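Local coordinates for protein peptidase M42 (Thaumarchaeota archaeon SCGC AB-539-E09, PDB 5DS0) that probably removes amino acids from the N-termini of peptides as a cobalt-bound, dodecameric TET aminopeptidase of the M42 family, at residues 92-104 / 108-120. Sequence-based numbering, arbitrary orientation.
Sequences WSQVLLGQRVVVR and GMVHGIIASKPPH
Ile114 packs against Val101 and Leu96 where the chain turns into strand 100-104. Its CD1 meets Val101 CG1 at 3.8 Å, the two side chains crossing at about a right angle, and also meets Leu96 CD2 at 4.1 Å, in an oblique crossing. Chi1 (-61°) sets CG1 anti to the carbonyl carbon and chi2 (176°) extends the chain to CD1, while CB rests 3.5 Å from Leu96 O. Trimming this side chain to an alanine would probably leave Val101 and Leu96 without their shared apolar partner and open a gap among Leu96, Val101 and Phe72.

The backbone of Ile114 is gripped at both ends: its N-H donates to Gln99 O (2.9 Å), and its O accepts from Gly98 N. Gly98, at positive phi, belongs to the type II turn Leu96 to Gln99, which brings the chain into the hairpin. Beyond it, Val101 pairs with Gly112 and Val103 with Val110 as antiparallel hydrogen-bonded pairs. On the face bearing Val102, CG2 of that valine touches Met109, a selenomethionine, at CB (3.7 Å) and also lies over one face of the His111 ring. Met109, bent at chi2 (-59°), sets CE against Arg104 CD, 3.9 Å away; Arg104 NH1 forms a salt bridge with Glu25 OE1. Arg100 NH2 hydrogen-bonds to Ser163 OG and Pro164 O of the second subunit.

The hairpin supplies two adjacent strands of a closed six-stranded antiparallel barrel. Strand 158-161 flanks 100-105 and strand 137-139 flanks 108-115, while Phe72 of strand 71-77 packs on Leu96, Val101 and Ile114.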
loop_
_atom_site.group_PDB
_atom_site.type_symbol
_atom_site.label_atom_id
_atom_site.label_comp_id
_atom_site.label_asym_id
_atom_site.label_seq_id
_atom_site.Cartn_x
_atom_site.Cartn_y
_atom_site.Cartn_z
ATOM N N TRP C 92 2.714 -20.090 -19.551
ATOM C CA TRP C 92 2.905 -19.494 -18.237
ATOM C C TRP C 92 4.380 -19.139 -18.072
ATOM O O TRP C 92 5.244 -20.005 -18.251
ATOM C CB TRP C 92 2.488 -20.492 -17.162
ATOM C CG TRP C 92 2.459 -19.946 -15.773
ATOM C CD1 TRP C 92 2.353 -18.654 -15.409
ATOM C CD2 TRP C 92 2.495 -20.707 -14.568
ATOM N NE1 TRP C 92 2.338 -18.546 -14.040
ATOM C CE2 TRP C 92 2.424 -19.800 -13.502
ATOM C CE3 TRP C 92 2.584 -22.070 -14.289
ATOM C CZ2 TRP C 92 2.441 -20.206 -12.176
ATOM C CZ3 TRP C 92 2.592 -22.473 -12.977
ATOM C CH2 TRP C 92 2.522 -21.547 -11.934
ATOM N N SER C 93 4.687 -17.894 -17.725
ATOM C CA SER C 93 6.082 -17.460 -17.695
ATOM C C SER C 93 6.906 -18.285 -16.694
ATOM O O SER C 93 8.087 -18.562 -16.922
ATOM C CB SER C 93 6.186 -15.980 -17.376
ATOM O OG SER C 93 5.908 -15.751 -16.003
ATOM N N GLN C 94 6.268 -18.739 -15.625
ATOM C CA GLN C 94 7.001 -19.421 -14.557
ATOM C C GLN C 94 7.580 -20.810 -14.896
ATOM O O GLN C 94 8.434 -21.315 -14.161
ATOM C CB GLN C 94 6.133 -19.489 -13.321
ATOM C CG GLN C 94 5.703 -18.101 -12.865
ATOM C CD GLN C 94 5.474 -18.018 -11.360
ATOM O OE1 GLN C 94 6.272 -18.539 -10.573
ATOM N NE2 GLN C 94 4.388 -17.375 -10.955
ATOM N N VAL C 95 7.147 -21.392 -16.017
ATOM C CA VAL C 95 7.731 -22.652 -16.517
ATOM C C VAL C 95 8.823 -22.478 -17.588
ATOM O O VAL C 95 9.297 -23.463 -18.122
ATOM C CB VAL C 95 6.666 -23.610 -17.097
ATOM C CG1 VAL C 95 5.625 -23.959 -16.061
ATOM C CG2 VAL C 95 5.995 -23.024 -18.343
ATOM N N LEU C 96 9.222 -21.243 -17.884
ATOM C CA LEU C 96 10.128 -20.973 -18.985
ATOM C C LEU C 96 11.603 -20.907 -18.614
ATOM O O LEU C 96 12.427 -21.493 -19.298
ATOM C CB LEU C 96 9.740 -19.667 -19.667
ATOM C CG LEU C 96 8.399 -19.633 -20.398
ATOM C CD1 LEU C 96 8.130 -18.228 -20.927
ATOM C CD2 LEU C 96 8.372 -20.643 -21.538
ATOM N N LEU C 97 11.955 -20.152 -17.585
ATOM C CA LEU C 97 13.364 -19.961 -17.231
ATOM C C LEU C 97 14.124 -21.252 -17.046
ATOM O O LEU C 97 13.648 -22.195 -16.390
ATOM C CB LEU C 97 13.511 -19.149 -15.954
ATOM C CG LEU C 97 13.467 -17.631 -16.121
ATOM C CD1 LEU C 97 13.782 -16.960 -14.791
ATOM C CD2 LEU C 97 14.437 -17.151 -17.189
ATOM N N GLY C 98 15.305 -21.297 -17.656
ATOM C CA GLY C 98 16.220 -22.424 -17.499
ATOM C C GLY C 98 15.957 -23.577 -18.436
ATOM O O GLY C 98 16.623 -24.610 -18.342
ATOM N N GLN C 99 15.021 -23.389 -19.367
ATOM C CA GLN C 99 14.566 -24.478 -20.229
ATOM C C GLN C 99 15.283 -24.514 -21.574
ATOM O O GLN C 99 15.642 -23.482 -22.108
ATOM C CB GLN C 99 13.071 -24.362 -20.471
ATOM C CG GLN C 99 12.222 -24.506 -19.219
ATOM C CD GLN C 99 11.951 -25.943 -18.824
ATOM O OE1 GLN C 99 12.379 -26.892 -19.486
ATOM N NE2 GLN C 99 11.228 -26.108 -17.737
ATOM N N ARG C 100 15.491 -25.721 -22.099
ATOM C CA ARG C 100 16.178 -25.898 -23.366
ATOM C C ARG C 100 15.199 -25.744 -24.499
ATOM O O ARG C 100 14.091 -26.272 -24.464
ATOM C CB ARG C 100 16.785 -27.279 -23.467
ATOM C CG ARG C 100 17.847 -27.597 -22.429
ATOM C CD ARG C 100 17.886 -29.092 -22.248
ATOM N NE ARG C 100 18.986 -29.588 -21.430
ATOM C CZ ARG C 100 20.168 -29.994 -21.898
ATOM N NH1 ARG C 100 20.450 -29.881 -23.188
ATOM N NH2 ARG C 100 21.084 -30.486 -21.065
ATOM N N VAL C 101 15.631 -25.040 -25.531
ATOM C CA VAL C 101 14.836 -24.875 -26.722
ATOM C C VAL C 101 15.704 -25.156 -27.912
ATOM O O VAL C 101 16.925 -25.246 -27.799
ATOM C CB VAL C 101 14.265 -23.447 -26.841
ATOM C CG1 VAL C 101 13.268 -23.173 -25.717
ATOM C CG2 VAL C 101 15.372 -22.396 -26.848
ATOM N N VAL C 102 15.063 -25.281 -29.062
ATOM C CA VAL C 102 15.780 -25.425 -30.311
ATOM C C VAL C 102 15.113 -24.568 -31.392
ATOM O O VAL C 102 13.894 -24.573 -31.554
ATOM C CB VAL C 102 15.936 -26.915 -30.722
ATOM C CG1 VAL C 102 14.634 -27.675 -30.601
ATOM C CG2 VAL C 102 16.457 -27.032 -32.136
ATOM N N VAL C 103 15.955 -23.853 -32.126
ATOM C CA VAL C 103 15.542 -22.915 -33.139
ATOM C C VAL C 103 15.824 -23.534 -34.481
ATOM O O VAL C 103 16.909 -24.071 -34.686
ATOM C CB VAL C 103 16.396 -21.643 -33.058
ATOM C CG1 VAL C 103 15.895 -20.599 -34.034
ATOM C CG2 VAL C 103 16.396 -21.077 -31.652
ATOM N N ARG C 104 14.879 -23.448 -35.406
ATOM C CA ARG C 104 15.126 -23.953 -36.753
ATOM C C ARG C 104 15.529 -22.828 -37.689
ATOM O O ARG C 104 14.714 -21.972 -38.026
ATOM C CB ARG C 104 13.917 -24.690 -37.318
ATOM C CG ARG C 104 14.252 -25.439 -38.595
ATOM C CD ARG C 104 13.066 -26.215 -39.131
ATOM N NE ARG C 104 11.987 -25.314 -39.534
ATOM C CZ ARG C 104 10.731 -25.689 -39.761
ATOM N NH1 ARG C 104 10.374 -26.962 -39.642
ATOM N NH2 ARG C 104 9.826 -24.783 -40.111
ATOM N N GLY C 108 19.909 -25.230 -40.164
ATOM C CA GLY C 108 19.548 -26.377 -39.331
ATOM C C GLY C 108 19.183 -26.012 -37.904
ATOM O O GLY C 108 18.980 -24.848 -37.575
HETATM N N MSE C 109 19.127 -27.024 -37.046
HETATM C CA MSE C 109 18.720 -26.856 -35.652
HETATM C C MSE C 109 19.801 -26.208 -34.845
HETATM O O MSE C 109 20.947 -26.617 -34.874
HETATM C CB MSE C 109 18.400 -28.201 -35.007
HETATM C CG MSE C 109 17.229 -28.927 -35.664
HETATM SE SE MSE C 109 15.540 -27.882 -35.621
HETATM C CE MSE C 109 14.465 -29.025 -36.811
ATOM N N VAL C 110 19.430 -25.185 -34.094
ATOM C CA VAL C 110 20.349 -24.504 -33.194
ATOM C C VAL C 110 19.803 -24.542 -31.771
ATOM O O VAL C 110 18.700 -24.082 -31.515
ATOM C CB VAL C 110 20.519 -23.040 -33.606
ATOM C CG1 VAL C 110 21.396 -22.294 -32.601
ATOM C CG2 VAL C 110 21.100 -22.954 -35.011
ATOM N N HIS C 111 20.593 -25.077 -30.849
ATOM C CA HIS C 111 20.140 -25.242 -29.478
ATOM C C HIS C 111 20.410 -24.017 -28.653
ATOM O O HIS C 111 21.362 -23.289 -28.898
ATOM C CB HIS C 111 20.817 -26.443 -28.845
ATOM C CG HIS C 111 20.454 -27.720 -29.507
ATOM N ND1 HIS C 111 19.288 -28.392 -29.227
ATOM C CD2 HIS C 111 21.071 -28.426 -30.479
ATOM C CE1 HIS C 111 19.213 -29.476 -29.976
ATOM N NE2 HIS C 111 20.284 -29.521 -30.743
ATOM N N GLY C 112 19.559 -23.811 -27.658
ATOM C CA GLY C 112 19.687 -22.694 -26.744
ATOM C C GLY C 112 18.940 -22.896 -25.435
ATOM O O GLY C 112 18.288 -23.927 -25.216
ATOM N N ILE C 113 19.054 -21.898 -24.568
ATOM C CA ILE C 113 18.512 -21.954 -23.235
ATOM C C ILE C 113 17.772 -20.669 -22.961
ATOM O O ILE C 113 18.292 -19.600 -23.221
ATOM C CB ILE C 113 19.632 -22.044 -22.205
ATOM C CG1 ILE C 113 20.492 -23.274 -22.451
ATOM C CG2 ILE C 113 19.056 -22.123 -20.803
ATOM C CD1 ILE C 113 21.818 -23.226 -21.725
ATOM N N ILE C 114 16.568 -20.766 -22.405
ATOM C CA ILE C 114 15.833 -19.570 -22.014
ATOM C C ILE C 114 16.478 -18.994 -20.759
ATOM O O ILE C 114 16.711 -19.712 -19.774
ATOM C CB ILE C 114 14.358 -19.868 -21.760
ATOM C CG1 ILE C 114 13.705 -20.394 -23.039
ATOM C CG2 ILE C 114 13.644 -18.612 -21.309
ATOM C CD1 ILE C 114 12.253 -20.812 -22.877
ATOM N N ALA C 115 16.802 -17.711 -20.803
ATOM C CA ALA C 115 17.553 -17.076 -19.722
ATOM C C ALA C 115 17.057 -15.686 -19.425
ATOM O O ALA C 115 16.304 -15.096 -20.205
ATOM C CB ALA C 115 19.025 -17.018 -20.077
ATOM N N SER C 116 17.468 -15.178 -18.270
ATOM C CA SER C 116 17.199 -13.794 -17.900
ATOM C C SER C 116 18.427 -13.218 -17.235
ATOM O O SER C 116 19.430 -13.906 -17.064
ATOM C CB SER C 116 16.018 -13.708 -16.941
ATOM O OG SER C 116 16.365 -14.204 -15.663
ATOM N N LYS C 117 18.345 -11.953 -16.852
ATOM C CA LYS C 117 19.349 -11.387 -15.967
ATOM C C LYS C 117 19.333 -12.167 -14.659
ATOM O O LYS C 117 18.253 -12.415 -14.116
ATOM C CB LYS C 117 19.067 -9.913 -15.686
ATOM C CG LYS C 117 19.620 -8.977 -16.745
ATOM C CD LYS C 117 19.270 -7.528 -16.433
ATOM C CE LYS C 117 17.845 -7.182 -16.864
ATOM N NZ LYS C 117 17.506 -5.783 -16.506
ATOM N N PRO C 118 20.522 -12.556 -14.155
ATOM C CA PRO C 118 20.625 -13.283 -12.882
ATOM C C PRO C 118 20.235 -12.379 -11.736
ATOM O O PRO C 118 20.568 -11.208 -11.779
ATOM C CB PRO C 118 22.111 -13.649 -12.774
ATOM C CG PRO C 118 22.795 -13.098 -13.982
ATOM C CD PRO C 118 21.843 -12.208 -14.713
ATOM N N PRO C 119 19.548 -12.915 -10.713
ATOM C CA PRO C 119 19.003 -12.069 -9.641
ATOM C C PRO C 119 20.037 -11.310 -8.774
ATOM O O PRO C 119 19.707 -10.237 -8.251
ATOM C CB PRO C 119 18.179 -13.049 -8.786
ATOM C CG PRO C 119 18.749 -14.389 -9.078
ATOM C CD PRO C 119 19.280 -14.346 -10.486
ATOM N N HIS C 120 21.259 -11.827 -8.632
ATOM C CA HIS C 120 22.273 -11.164 -7.805
ATOM C C HIS C 120 22.816 -9.840 -8.403
ATOM O O HIS C 120 23.450 -9.067 -7.690
ATOM C CB HIS C 120 23.417 -12.129 -7.472
ATOM C CG HIS C 120 24.441 -12.234 -8.553
ATOM N ND1 HIS C 120 25.659 -11.591 -8.493
ATOM C CD2 HIS C 120 24.417 -12.880 -9.743
ATOM C CE1 HIS C 120 26.346 -11.842 -9.592
ATOM N NE2 HIS C 120 25.614 -12.620 -10.369
#